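Local coordinates for protein imidazoleglycerol-phosphate dehydratase (Pyrococcus furiosus, PDB 5DNL) that catalyses the dehydration of imidazoleglycerol phosphate to imidazoleacetol phosphate, the sixth step of histidine biosynthesis, at residues 33-36 / 41-44; 79-82 / 87-90; 82-87 / 151-156; 93-98 / 161-166; 101-106 / 117-122. One frame throughout, in Å; residues are numbered along the deposited sequence. Where two conformers were deposited one is given.

Interaction 1: residues 33-36 / 41-44; sequences AFAF and DMRI
In the beta-alpha-beta unit made by strand 20-21, helix 25-38 and strand 42-48, F34 and A35 near the end of the helix meet M42 at the start of the strand that follows. The chain reverses between them within a few residues; the CA atoms of A35 and D41 are still 6.5 Å apart, and the side chain of M42 packs against the helix beside them. CG of M42 sits between the backbone N and the carbonyl carbon (chi1 55°), and the chain then bends at the sulfur (chi3 77°), curling round the small methyl group of A35. CB of A35 therefore has three neighbours on one side chain: CG of M42 at 3.8 Å, with SD and CE scarcely farther. Beyond the alanine, the terminal methyl reaches the phenyl ring, CE of M42 lying 4.1 Å from CE2 of F34. It comes at the ring edge, near the ring plane, with the two side chains at about a right angle. The ring itself is long enough to extend onward to L62 of helix 51-69 and to L155 and L159 of helix 144-162. All three touching residues are buried, and their contact is purely apolar: a flexible thioether fits itself to an alanine and an aromatic rim, joining helix to strand through dispersion and the exclusion of water, without the directional demands of a polar bond.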
# COMPACT_ATOMS: atom_id res chain seq x y z
N ALA A 33 -33.68 -3.16 -35.38
CA ALA A 33 -34.09 -2.86 -34.00
C ALA A 33 -34.43 -1.38 -33.85
O ALA A 33 -35.48 -1.02 -33.36
CB ALA A 33 -33.00 -3.26 -33.02
N PHE A 34 -33.53 -0.51 -34.31
CA PHE A 34 -33.75 0.91 -34.20
C PHE A 34 -35.09 1.32 -34.82
O PHE A 34 -35.89 2.01 -34.20
CB PHE A 34 -32.61 1.70 -34.86
CG PHE A 34 -32.86 3.17 -34.88
CD1 PHE A 34 -32.65 3.91 -33.75
CD2 PHE A 34 -33.43 3.78 -35.99
CE1 PHE A 34 -32.95 5.26 -33.74
CE2 PHE A 34 -33.71 5.13 -35.99
CZ PHE A 34 -33.47 5.87 -34.87
N ALA A 35 -35.33 0.88 -36.05
CA ALA A 35 -36.55 1.29 -36.76
C ALA A 35 -37.79 0.74 -36.08
O ALA A 35 -38.81 1.42 -35.99
CB ALA A 35 -36.50 0.85 -38.20
N PHE A 36 -37.71 -0.51 -35.59
CA PHE A 36 -38.86 -1.16 -34.95
C PHE A 36 -39.29 -0.38 -33.70
O PHE A 36 -40.47 -0.11 -33.49
CB PHE A 36 -38.52 -2.60 -34.59
CG PHE A 36 -39.70 -3.41 -34.12
CD1 PHE A 36 -40.53 -4.05 -35.03
CD2 PHE A 36 -39.96 -3.55 -32.76
CE1 PHE A 36 -41.59 -4.82 -34.58
CE2 PHE A 36 -41.02 -4.30 -32.31
CZ PHE A 36 -41.83 -4.94 -33.22
N ASP A 41 -41.46 2.60 -40.50
CA ASP A 41 -40.88 1.88 -41.61
C ASP A 41 -39.75 2.73 -42.17
O ASP A 41 -39.84 3.96 -42.20
CB ASP A 41 -41.92 1.66 -42.73
CG ASP A 41 -43.00 0.66 -42.35
OD1 ASP A 41 -42.67 -0.46 -41.91
OD2 ASP A 41 -44.19 1.00 -42.52
N MET A 42 -38.69 2.07 -42.60
CA MET A 42 -37.69 2.76 -43.40
C MET A 42 -36.97 1.84 -44.37
O MET A 42 -36.87 0.63 -44.16
CB MET A 42 -36.70 3.54 -42.51
CG MET A 42 -35.99 2.73 -41.45
SD MET A 42 -34.97 3.79 -40.36
CE MET A 42 -36.15 4.56 -39.28
N ARG A 43 -36.49 2.45 -45.44
CA ARG A 43 -35.70 1.76 -46.44
C ARG A 43 -34.29 2.30 -46.30
O ARG A 43 -34.10 3.49 -46.30
CB ARG A 43 -36.23 2.08 -47.83
CG ARG A 43 -35.41 1.45 -48.96
CD ARG A 43 -36.14 1.57 -50.29
NE ARG A 43 -35.33 1.04 -51.40
CZ ARG A 43 -34.36 1.70 -52.04
NH1 ARG A 43 -34.02 2.95 -51.72
NH2 ARG A 43 -33.71 1.09 -53.03
N ILE A 44 -33.32 1.40 -46.14
CA ILE A 44 -31.93 1.79 -46.01
C ILE A 44 -31.11 0.89 -46.92
O ILE A 44 -31.20 -0.33 -46.84
CB ILE A 44 -31.43 1.68 -44.54
CG1 ILE A 44 -32.25 2.59 -43.62
CG2 ILE A 44 -29.94 2.05 -44.47
CD1 ILE A 44 -31.88 2.49 -42.15

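Interaction 2: residues 79-82 / 87-90; sequences NAIM and ALVL
The carbonyl oxygen of V89 is held from the neighbouring strand by two groups of successive residues. M82 N donates to V89 O over 2.9 Å in a nearly straight bond, 172° at the hydrogen, while the CA of I81 adds a CA-H...O contact to the same oxygen. The return bond, V89 N to M82 O, is also 2.9 Å long and completes the hydrogen-bonded pair of an antiparallel hairpin, whose two strands run at 173° to each other. One step along, I81 and L90 form a non-hydrogen-bonded pair, their CA atoms only 4.4 Å apart, and here the side chains take over. I81 divides its branches between two leucines on the same face: CG1 lies 3.7 Å from CD1 of L90, and CG2 lies 3.7 Å from CD1 of L88. Its chi1 of -67° sets CG1 beside the backbone N and CG2 beside the carbonyl carbon, sending the two branches to different partners. A branched isoleucine suits such a place between two leucines. This face meets other subunits, for I81 packs on L90 of one neighbouring copy and its carbonyl accepts from N79 ND2 of that copy. The reverse face, bearing A80, M82 and V89, rests on helix 144-162, while strand 133-140 continues the sheet beyond strand 87-94.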
# COMPACT_ATOMS: atom_id res chain seq x y z
N ASN A 79 -36.29 9.64 -23.57
CA ASN A 79 -35.44 8.68 -22.87
C ASN A 79 -35.94 7.27 -23.04
O ASN A 79 -37.13 7.05 -23.31
CB ASN A 79 -35.37 8.96 -21.38
CG ASN A 79 -34.88 10.35 -21.05
OD1 ASN A 79 -33.80 10.78 -21.51
ND2 ASN A 79 -35.62 11.05 -20.22
N ALA A 80 -35.05 6.31 -22.84
CA ALA A 80 -35.44 4.91 -22.76
C ALA A 80 -34.49 4.19 -21.82
O ALA A 80 -33.31 4.52 -21.78
CB ALA A 80 -35.41 4.27 -24.14
N ILE A 81 -34.99 3.24 -21.06
CA ILE A 81 -34.14 2.32 -20.31
C ILE A 81 -34.50 0.96 -20.87
O ILE A 81 -35.66 0.55 -20.75
CB ILE A 81 -34.34 2.39 -18.80
CG1 ILE A 81 -33.85 3.74 -18.29
CG2 ILE A 81 -33.57 1.27 -18.13
CD1 ILE A 81 -34.10 3.99 -16.81
N MET A 82 -33.54 0.30 -21.50
CA MET A 82 -33.79 -0.95 -22.21
C MET A 82 -33.00 -2.10 -21.61
O MET A 82 -31.77 -2.04 -21.60
CB MET A 82 -33.39 -0.77 -23.67
CG MET A 82 -33.91 -1.85 -24.59
SD MET A 82 -35.69 -1.72 -24.84
CE MET A 82 -35.97 0.00 -24.35
N ALA A 87 -28.03 -7.16 -19.85
CA ALA A 87 -27.80 -5.75 -20.18
C ALA A 87 -28.93 -4.87 -19.68
O ALA A 87 -30.11 -5.26 -19.71
CB ALA A 87 -27.62 -5.55 -21.69
N LEU A 88 -28.57 -3.66 -19.25
CA LEU A 88 -29.56 -2.64 -18.91
C LEU A 88 -28.96 -1.31 -19.32
O LEU A 88 -27.91 -0.94 -18.79
CB LEU A 88 -29.86 -2.67 -17.41
CG LEU A 88 -30.97 -1.72 -16.95
CD1 LEU A 88 -32.30 -2.15 -17.54
CD2 LEU A 88 -31.02 -1.69 -15.43
N VAL A 89 -29.54 -0.64 -20.30
CA VAL A 89 -28.90 0.51 -20.93
C VAL A 89 -29.86 1.69 -20.93
O VAL A 89 -30.99 1.57 -21.39
CB VAL A 89 -28.46 0.17 -22.36
CG1 VAL A 89 -27.82 1.39 -23.03
CG2 VAL A 89 -27.51 -1.01 -22.39
N LEU A 90 -29.37 2.82 -20.42
CA LEU A 90 -30.10 4.08 -20.46
C LEU A 90 -29.69 4.86 -21.71
O LEU A 90 -28.50 5.00 -22.01
CB LEU A 90 -29.80 4.90 -19.20
CG LEU A 90 -30.23 6.37 -19.21
CD1 LEU A 90 -31.73 6.57 -19.34
CD2 LEU A 90 -29.70 7.05 -17.96

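Interaction 3: residues 82-87 / 151-156; sequences MPMDDA and AFKGLG. With 5DL ([(2S)-2-hydroxy-3-(1H-1,2,4-triazol-1-yl)propyl]phosphonic acid), chain F.
K153 of helix 144-162 crosses M82 and M84 at about a right angle as it runs over the end of the hairpin 77-84/87-94, whose type II' turn spans M84 to A87. Helix and strand segments run roughly antiparallel, at 152°, with axes 8.1 Å apart. CB of the lysine starts beside M82, 3.7 Å from its CG in the one of two deposited conformers described. CD lies over the same methionine, 4.0 Å from CG of M82, so the aliphatic base of the lysine has an apolar bed. The next carbon, CE, presses on the terminal methyl of M84, with 3.5 Å between K153 CE and M84 CE, a tight approach. The chain is extended beyond CG, which carries NZ past the M82 side chain, still beside the M84 methyl, to the phosphonate of the bound inhibitor. There NZ donates to O12 over 2.8 Å, and also to a water, which in turn donates to the carbonyl oxygen of P83 over 2.7 Å. A leucine in place of K153 would probably deprive O12 of a charged partner and leave that water without its donor. R76, R98, S171 and K173 of a neighbouring subunit hold the same phosphonate, so the pocket lies between chains. G154, next in the helix, has its CA 5.7 Å from that of M82, the nearest pair of the two backbones. M84, straight as far as the sulfur, reaches the inhibitor too: its SD stands 3.5 Å from N2 of the triazole.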
# COMPACT_ATOMS: atom_id res chain seq x y z
N MET A 82 -33.54 0.30 -21.50
CA MET A 82 -33.79 -0.95 -22.21
C MET A 82 -33.00 -2.10 -21.61
O MET A 82 -31.77 -2.04 -21.60
CB MET A 82 -33.39 -0.77 -23.67
CG MET A 82 -33.91 -1.85 -24.59
SD MET A 82 -35.69 -1.72 -24.84
CE MET A 82 -35.97 0.00 -24.35
N PRO A 83 -33.70 -3.13 -21.11
CA PRO A 83 -33.07 -4.37 -20.72
C PRO A 83 -32.89 -5.29 -21.91
O PRO A 83 -33.68 -5.25 -22.86
CB PRO A 83 -34.04 -4.98 -19.71
CG PRO A 83 -35.37 -4.42 -20.06
CD PRO A 83 -35.15 -3.14 -20.79
N MET A 84 -31.83 -6.09 -21.87
CA MET A 84 -31.74 -7.28 -22.70
C MET A 84 -30.95 -8.31 -21.92
O MET A 84 -29.71 -8.24 -21.87
CB MET A 84 -31.11 -7.01 -24.06
CG MET A 84 -31.09 -8.30 -24.88
SD MET A 84 -30.66 -8.19 -26.62
CE MET A 84 -31.84 -6.99 -27.14
N ASP A 85 -31.66 -9.27 -21.33
CA ASP A 85 -31.08 -10.24 -20.42
C ASP A 85 -30.19 -9.50 -19.38
O ASP A 85 -30.70 -8.62 -18.69
CB ASP A 85 -30.35 -11.33 -21.20
CG ASP A 85 -31.27 -12.14 -22.11
OD1 ASP A 85 -32.49 -11.86 -22.21
OD2 ASP A 85 -30.74 -13.08 -22.72
N ASP A 86 -28.89 -9.82 -19.33
CA ASP A 86 -27.97 -9.14 -18.41
C ASP A 86 -27.82 -7.65 -18.63
O ASP A 86 -27.49 -6.94 -17.68
CB ASP A 86 -26.57 -9.78 -18.52
CG ASP A 86 -26.06 -9.80 -19.94
OD1 ASP A 86 -26.61 -10.58 -20.77
OD2 ASP A 86 -25.14 -9.01 -20.30
N ALA A 87 -28.03 -7.16 -19.85
CA ALA A 87 -27.80 -5.75 -20.18
C ALA A 87 -28.93 -4.87 -19.68
O ALA A 87 -30.11 -5.26 -19.71
CB ALA A 87 -27.62 -5.55 -21.69
N ALA A 151 -28.85 -0.70 -26.66
CA ALA A 151 -28.61 0.69 -27.05
C ALA A 151 -29.39 1.10 -28.29
O ALA A 151 -29.97 2.17 -28.33
CB ALA A 151 -27.13 0.93 -27.24
N PHE A 152 -29.39 0.25 -29.32
CA PHE A 152 -30.15 0.56 -30.55
C PHE A 152 -31.67 0.56 -30.31
O PHE A 152 -32.38 1.46 -30.81
CB PHE A 152 -29.78 -0.37 -31.70
CG PHE A 152 -28.55 0.05 -32.45
CD1 PHE A 152 -27.28 -0.33 -32.04
CD2 PHE A 152 -28.67 0.84 -33.58
CE1 PHE A 152 -26.15 0.05 -32.75
CE2 PHE A 152 -27.54 1.24 -34.30
CZ PHE A 152 -26.27 0.84 -33.89
N LYS A 153 -32.17 -0.41 -29.54
CA LYS A 153 -33.60 -0.40 -29.18
C LYS A 153 -33.93 0.89 -28.43
O LYS A 153 -34.96 1.53 -28.68
CB LYS A 153 -33.94 -1.59 -28.29
CG LYS A 153 -33.90 -2.97 -28.93
CD LYS A 153 -34.47 -4.00 -27.97
CE LYS A 153 -34.58 -5.40 -28.58
NZ LYS A 153 -35.37 -6.27 -27.66
N GLY A 154 -33.05 1.26 -27.50
CA GLY A 154 -33.22 2.45 -26.72
C GLY A 154 -33.20 3.73 -27.52
O GLY A 154 -33.97 4.64 -27.23
N LEU A 155 -32.28 3.84 -28.46
CA LEU A 155 -32.28 4.98 -29.38
C LEU A 155 -33.60 5.08 -30.12
O LEU A 155 -34.15 6.18 -30.26
CB LEU A 155 -31.12 4.89 -30.36
CG LEU A 155 -29.77 5.28 -29.77
CD1 LEU A 155 -28.66 4.79 -30.69
CD2 LEU A 155 -29.66 6.78 -29.56
N GLY A 156 -34.12 3.95 -30.60
CA GLY A 156 -35.40 3.97 -31.29
C GLY A 156 -36.51 4.45 -30.39
O GLY A 156 -37.26 5.37 -30.77
N1 5DL F . -30.22 -10.86 -29.58
C3 5DL F . -31.19 -11.71 -27.74
N2 5DL F . -31.34 -10.90 -28.79
C8 5DL F . -34.56 -9.62 -30.44
C7 5DL F . -33.28 -10.46 -30.33
C6 5DL F . -32.56 -10.13 -29.03
C5 5DL F . -29.39 -11.71 -28.96
O10 5DL F . -35.91 -11.28 -28.82
P9 5DL F . -35.76 -9.82 -29.10
O11 5DL F . -37.03 -9.16 -29.57
O12 5DL F . -35.26 -9.08 -27.87
O13 5DL F . -32.40 -10.21 -31.43
N4 5DL F . -29.94 -12.25 -27.84
O HOH W 1 -34.76 -6.71 -24.90

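Interaction 4: residues 93-98 / 161-166; sequences VDISNR and VATKES. With 5DL ([(2S)-2-hydroxy-3-(1H-1,2,4-triazol-1-yl)propyl]phosphonic acid), chain I.
Strand 87-94 gives way to an inverse gamma turn centred on I95, with I95 nearest A162 at the close of helix 144-162, their CA atoms 7.1 Å apart. An ST turn follows, S96 OG accepting from R98 N at 3.0 Å. I95 carries CG1 beside its backbone N (chi1 -52°), and the extended chain beyond it lays CD1 3.8 Å from CB of A162. The same methyl lies 3.9 Å from CG2 of T163, whose OG1 is occupied by the carbonyl of L159. V93 adds CG1 from farther back along the strand, toward the alanine methyl. Farther along the turn R98 does different work, gripping the phosphonate of the bound inhibitor with both terminal nitrogens: NH1 donates to O10 over 2.8 Å and NH2 donates to O12, almost straight at 175°. O10 lies in the guanidinium plane, and triazole carbon C3 of the inhibitor lies over one face, offset toward its rim. NE forms a salt bridge with OD1 of D85 of a neighbouring subunit. Were a methionine to stand at R98, O10 and O12 would each be likely to lose a charged donor, and that aspartate its salt-bridge mate. A long, flat, multiply donating cation can thus serve a phosphonate and a subunit joint at once, R76, K173 and, from a neighbouring subunit, K153 probably sharing the negative charge, while the apolar I95-A162 contact simply packs turn on helix.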
# COMPACT_ATOMS: atom_id res chain seq x y z
N VAL A 93 -31.90 11.38 -25.09
CA VAL A 93 -31.74 12.22 -26.27
C VAL A 93 -32.34 13.59 -26.01
O VAL A 93 -33.41 13.72 -25.43
CB VAL A 93 -32.43 11.57 -27.49
CG1 VAL A 93 -32.45 12.52 -28.70
CG2 VAL A 93 -31.77 10.25 -27.85
N ASP A 94 -31.62 14.62 -26.45
CA ASP A 94 -32.14 15.99 -26.51
C ASP A 94 -31.83 16.50 -27.92
O ASP A 94 -30.65 16.69 -28.27
CB ASP A 94 -31.48 16.84 -25.41
CG ASP A 94 -31.71 18.31 -25.55
OD1 ASP A 94 -32.45 18.71 -26.47
OD2 ASP A 94 -31.14 19.08 -24.74
N ILE A 95 -32.87 16.75 -28.73
CA ILE A 95 -32.70 17.30 -30.06
C ILE A 95 -32.48 18.81 -29.90
O ILE A 95 -33.35 19.65 -30.09
CB ILE A 95 -33.87 16.94 -31.01
CG1 ILE A 95 -34.11 15.43 -31.00
CG2 ILE A 95 -33.58 17.42 -32.41
CD1 ILE A 95 -35.27 14.96 -31.86
N SER A 96 -31.25 19.11 -29.49
CA SER A 96 -30.85 20.40 -28.93
C SER A 96 -30.22 21.36 -29.93
O SER A 96 -29.99 22.52 -29.59
CB SER A 96 -29.75 20.12 -27.90
OG SER A 96 -28.69 19.40 -28.54
N ASN A 97 -29.89 20.88 -31.14
CA ASN A 97 -29.03 21.59 -32.06
C ASN A 97 -27.60 21.83 -31.51
O ASN A 97 -26.89 22.74 -31.94
CB ASN A 97 -29.67 22.90 -32.52
CG ASN A 97 -29.12 23.40 -33.83
OD1 ASN A 97 -28.68 22.62 -34.68
ND2 ASN A 97 -29.07 24.71 -33.98
N ARG A 98 -27.18 20.98 -30.58
CA ARG A 98 -25.84 21.04 -29.99
C ARG A 98 -25.21 19.65 -30.11
O ARG A 98 -25.32 18.85 -29.18
CB ARG A 98 -25.88 21.48 -28.52
CG ARG A 98 -26.31 22.91 -28.30
CD ARG A 98 -26.11 23.33 -26.84
NE ARG A 98 -27.03 22.68 -25.92
CZ ARG A 98 -28.14 23.21 -25.40
NH1 ARG A 98 -28.51 24.46 -25.68
NH2 ARG A 98 -28.87 22.51 -24.56
N VAL A 161 -40.17 9.27 -28.89
CA VAL A 161 -40.73 10.30 -28.01
C VAL A 161 -40.26 11.69 -28.47
O VAL A 161 -41.06 12.64 -28.58
CB VAL A 161 -40.30 10.07 -26.55
CG1 VAL A 161 -40.78 11.18 -25.63
CG2 VAL A 161 -40.79 8.73 -26.05
N ALA A 162 -38.97 11.84 -28.71
CA ALA A 162 -38.37 13.15 -28.99
C ALA A 162 -38.80 13.78 -30.31
O ALA A 162 -38.77 15.01 -30.43
CB ALA A 162 -36.85 13.07 -28.94
N THR A 163 -39.17 12.95 -31.30
CA THR A 163 -39.48 13.43 -32.65
C THR A 163 -40.98 13.68 -32.84
O THR A 163 -41.39 14.09 -33.92
CB THR A 163 -38.99 12.45 -33.73
OG1 THR A 163 -39.62 11.18 -33.56
CG2 THR A 163 -37.47 12.28 -33.67
N LYS A 164 -41.79 13.44 -31.81
CA LYS A 164 -43.24 13.69 -31.90
C LYS A 164 -43.53 15.17 -31.95
O LYS A 164 -42.80 15.98 -31.38
CB LYS A 164 -43.96 13.09 -30.69
CG LYS A 164 -44.72 11.80 -30.94
CD LYS A 164 -45.47 11.33 -29.69
CE LYS A 164 -46.36 12.39 -29.05
NZ LYS A 164 -47.30 11.80 -28.06
N GLU A 165 -44.62 15.55 -32.61
CA GLU A 165 -45.01 16.95 -32.67
C GLU A 165 -45.41 17.52 -31.28
O GLU A 165 -46.03 16.82 -30.48
CB GLU A 165 -46.16 17.14 -33.69
CG GLU A 165 -46.50 18.59 -33.94
CD GLU A 165 -47.50 18.79 -35.07
OE1 GLU A 165 -47.82 19.95 -35.38
OE2 GLU A 165 -47.96 17.79 -35.65
N SER A 166 -45.02 18.77 -31.05
CA SER A 166 -45.30 19.53 -29.83
C SER A 166 -46.14 20.75 -30.19
O SER A 166 -46.14 21.20 -31.33
CB SER A 166 -43.98 20.05 -29.23
OG SER A 166 -44.24 20.97 -28.17
N1 5DL I . -27.46 26.87 -20.63
C3 5DL I . -26.92 25.51 -22.36
N2 5DL I . -27.90 26.04 -21.64
C8 5DL I . -31.59 26.47 -22.53
C7 5DL I . -30.15 26.94 -22.29
C6 5DL I . -29.31 25.77 -21.86
C5 5DL I . -26.12 26.82 -20.79
O10 5DL I . -30.97 25.68 -25.02
P9 5DL I . -31.81 25.26 -23.86
O11 5DL I . -33.29 25.24 -24.20
O12 5DL I . -31.38 23.90 -23.32
O13 5DL I . -30.12 27.95 -21.27
N4 5DL I . -25.80 26.00 -21.82

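Interaction 5: residues 101-106 / 117-122; sequences ANVDVN and SLLKEF. With MN (manganese (II) ion), chain D.
With chi1 at 177°, V103 swings CG1 opposite its amide nitrogen, toward L119 and K120 on the helix, and L119 answers with CG likewise anti to N (chi1 173°). CG1 of V103 then lies 3.8 Å from CD2 of L119, methyl against methyl, while V105 touches the same leucine more distantly. K120 crosses the valine at a slant: its CG is 3.8 Å from CB of V103, and its extended chain lays CE 3.5 Å from the carbonyl oxygen of V103. The lysine thereby spends its apolar length on the valine and carries NZ onward to D109 of a neighbouring subunit, with which it forms a salt bridge. A beta-branched valine suits the strand, and a long lysine suits the edge of the packing. E121, next in the helix, takes no part in this contact. Its OE1 binds manganese at 2.2 Å, and H52, E56, a water and H146 of the neighbouring subunit are among the metal's other ligands. The whole lies in the beta-alpha-beta unit 100-104, 116-130, 133-140: V103 also meets I136 of strand 133-140, and L119 reaches F152 on helix 144-162.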
# COMPACT_ATOMS: atom_id res chain seq x y z
N ALA A 101 -22.13 13.46 -28.18
CA ALA A 101 -22.41 12.08 -27.82
C ALA A 101 -21.51 11.70 -26.67
O ALA A 101 -20.34 12.07 -26.63
CB ALA A 101 -22.18 11.16 -28.99
N ASN A 102 -22.06 10.91 -25.76
CA ASN A 102 -21.28 10.26 -24.70
C ASN A 102 -21.80 8.84 -24.63
O ASN A 102 -22.94 8.62 -24.20
CB ASN A 102 -21.46 11.01 -23.39
CG ASN A 102 -20.72 10.37 -22.21
OD1 ASN A 102 -20.43 9.19 -22.19
ND2 ASN A 102 -20.44 11.18 -21.21
N VAL A 103 -20.96 7.89 -25.03
CA VAL A 103 -21.27 6.47 -25.01
C VAL A 103 -20.38 5.81 -23.98
O VAL A 103 -19.16 5.79 -24.14
CB VAL A 103 -21.08 5.84 -26.40
CG1 VAL A 103 -21.33 4.34 -26.39
CG2 VAL A 103 -21.96 6.54 -27.45
N ASP A 104 -20.99 5.31 -22.91
CA ASP A 104 -20.30 4.72 -21.77
C ASP A 104 -20.84 3.30 -21.60
O ASP A 104 -21.88 3.09 -20.94
CB ASP A 104 -20.55 5.58 -20.53
CG ASP A 104 -19.82 5.07 -19.30
OD1 ASP A 104 -18.91 4.23 -19.43
OD2 ASP A 104 -20.18 5.51 -18.19
N VAL A 105 -20.13 2.35 -22.20
CA VAL A 105 -20.43 0.93 -22.09
C VAL A 105 -19.23 0.18 -21.55
O VAL A 105 -18.09 0.70 -21.51
CB VAL A 105 -20.90 0.33 -23.44
CG1 VAL A 105 -22.15 1.03 -23.91
CG2 VAL A 105 -19.83 0.42 -24.52
N ASN A 106 -19.48 -1.05 -21.12
CA ASN A 106 -18.46 -1.89 -20.49
C ASN A 106 -18.75 -3.32 -20.89
O ASN A 106 -19.53 -4.02 -20.24
CB ASN A 106 -18.45 -1.72 -18.97
CG ASN A 106 -17.32 -2.48 -18.30
OD1 ASN A 106 -16.49 -3.10 -18.96
ND2 ASN A 106 -17.28 -2.43 -16.98
N SER A 117 -15.91 0.88 -31.01
CA SER A 117 -15.55 1.86 -32.06
C SER A 117 -16.71 2.14 -32.99
O SER A 117 -17.05 3.30 -33.26
CB SER A 117 -14.36 1.37 -32.91
OG SER A 117 -14.23 2.13 -34.14
N LEU A 118 -17.35 1.09 -33.46
CA LEU A 118 -18.42 1.21 -34.45
C LEU A 118 -19.68 1.79 -33.81
O LEU A 118 -20.34 2.65 -34.41
CB LEU A 118 -18.69 -0.13 -35.11
CG LEU A 118 -17.54 -0.74 -35.90
CD1 LEU A 118 -17.94 -2.09 -36.48
CD2 LEU A 118 -17.04 0.17 -37.01
N LEU A 119 -20.01 1.34 -32.60
CA LEU A 119 -21.14 1.92 -31.88
C LEU A 119 -20.97 3.41 -31.68
O LEU A 119 -21.86 4.21 -31.99
CB LEU A 119 -21.37 1.24 -30.54
CG LEU A 119 -22.43 1.89 -29.65
CD1 LEU A 119 -23.81 1.80 -30.27
CD2 LEU A 119 -22.40 1.21 -28.29
N LYS A 120 -19.80 3.79 -31.18
CA LYS A 120 -19.52 5.21 -30.90
C LYS A 120 -19.58 6.04 -32.17
O LYS A 120 -20.10 7.17 -32.16
CB LYS A 120 -18.17 5.41 -30.21
CG LYS A 120 -18.16 5.01 -28.75
CD LYS A 120 -16.80 5.31 -28.13
CE LYS A 120 -16.80 5.08 -26.63
NZ LYS A 120 -15.43 5.31 -26.09
N GLU A 121 -19.05 5.51 -33.27
CA GLU A 121 -19.04 6.29 -34.51
C GLU A 121 -20.44 6.42 -35.12
O GLU A 121 -20.79 7.49 -35.66
CB GLU A 121 -17.99 5.76 -35.48
CG GLU A 121 -16.60 6.09 -34.99
CD GLU A 121 -16.39 7.58 -34.90
OE1 GLU A 121 -16.26 8.26 -35.96
OE2 GLU A 121 -16.42 8.10 -33.77
N PHE A 122 -21.25 5.39 -35.01
CA PHE A 122 -22.65 5.52 -35.41
C PHE A 122 -23.36 6.62 -34.58
O PHE A 122 -24.06 7.47 -35.13
CB PHE A 122 -23.40 4.19 -35.26
CG PHE A 122 -24.91 4.34 -35.35
CD1 PHE A 122 -25.54 4.40 -36.58
CD2 PHE A 122 -25.68 4.46 -34.21
CE1 PHE A 122 -26.91 4.59 -36.67
CE2 PHE A 122 -27.04 4.64 -34.29
CZ PHE A 122 -27.66 4.70 -35.52
MN MN D . -14.93 8.32 -37.68
O HOH W 2 -15.10 10.51 -37.95

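In the fold
From the N terminus, interaction 1 closes a short loop between helix 25-38 and strand 42-48, one half of the fold. Interaction 2 follows as a tight hairpin and shares M82 and A87 with interaction 3, which starts from that hairpin and closes a loop of some sixty residues onto helix 144-162. Interaction 4 opens inside that loop and ends beyond it, so the two cross, both using the same helix. Interaction 5 is nested within both. F34 of interaction 1 ties the first half to helix 144-162 through L155 and G156, and within the second half F152 of interaction 3 meets F122 and L119 of interaction 5.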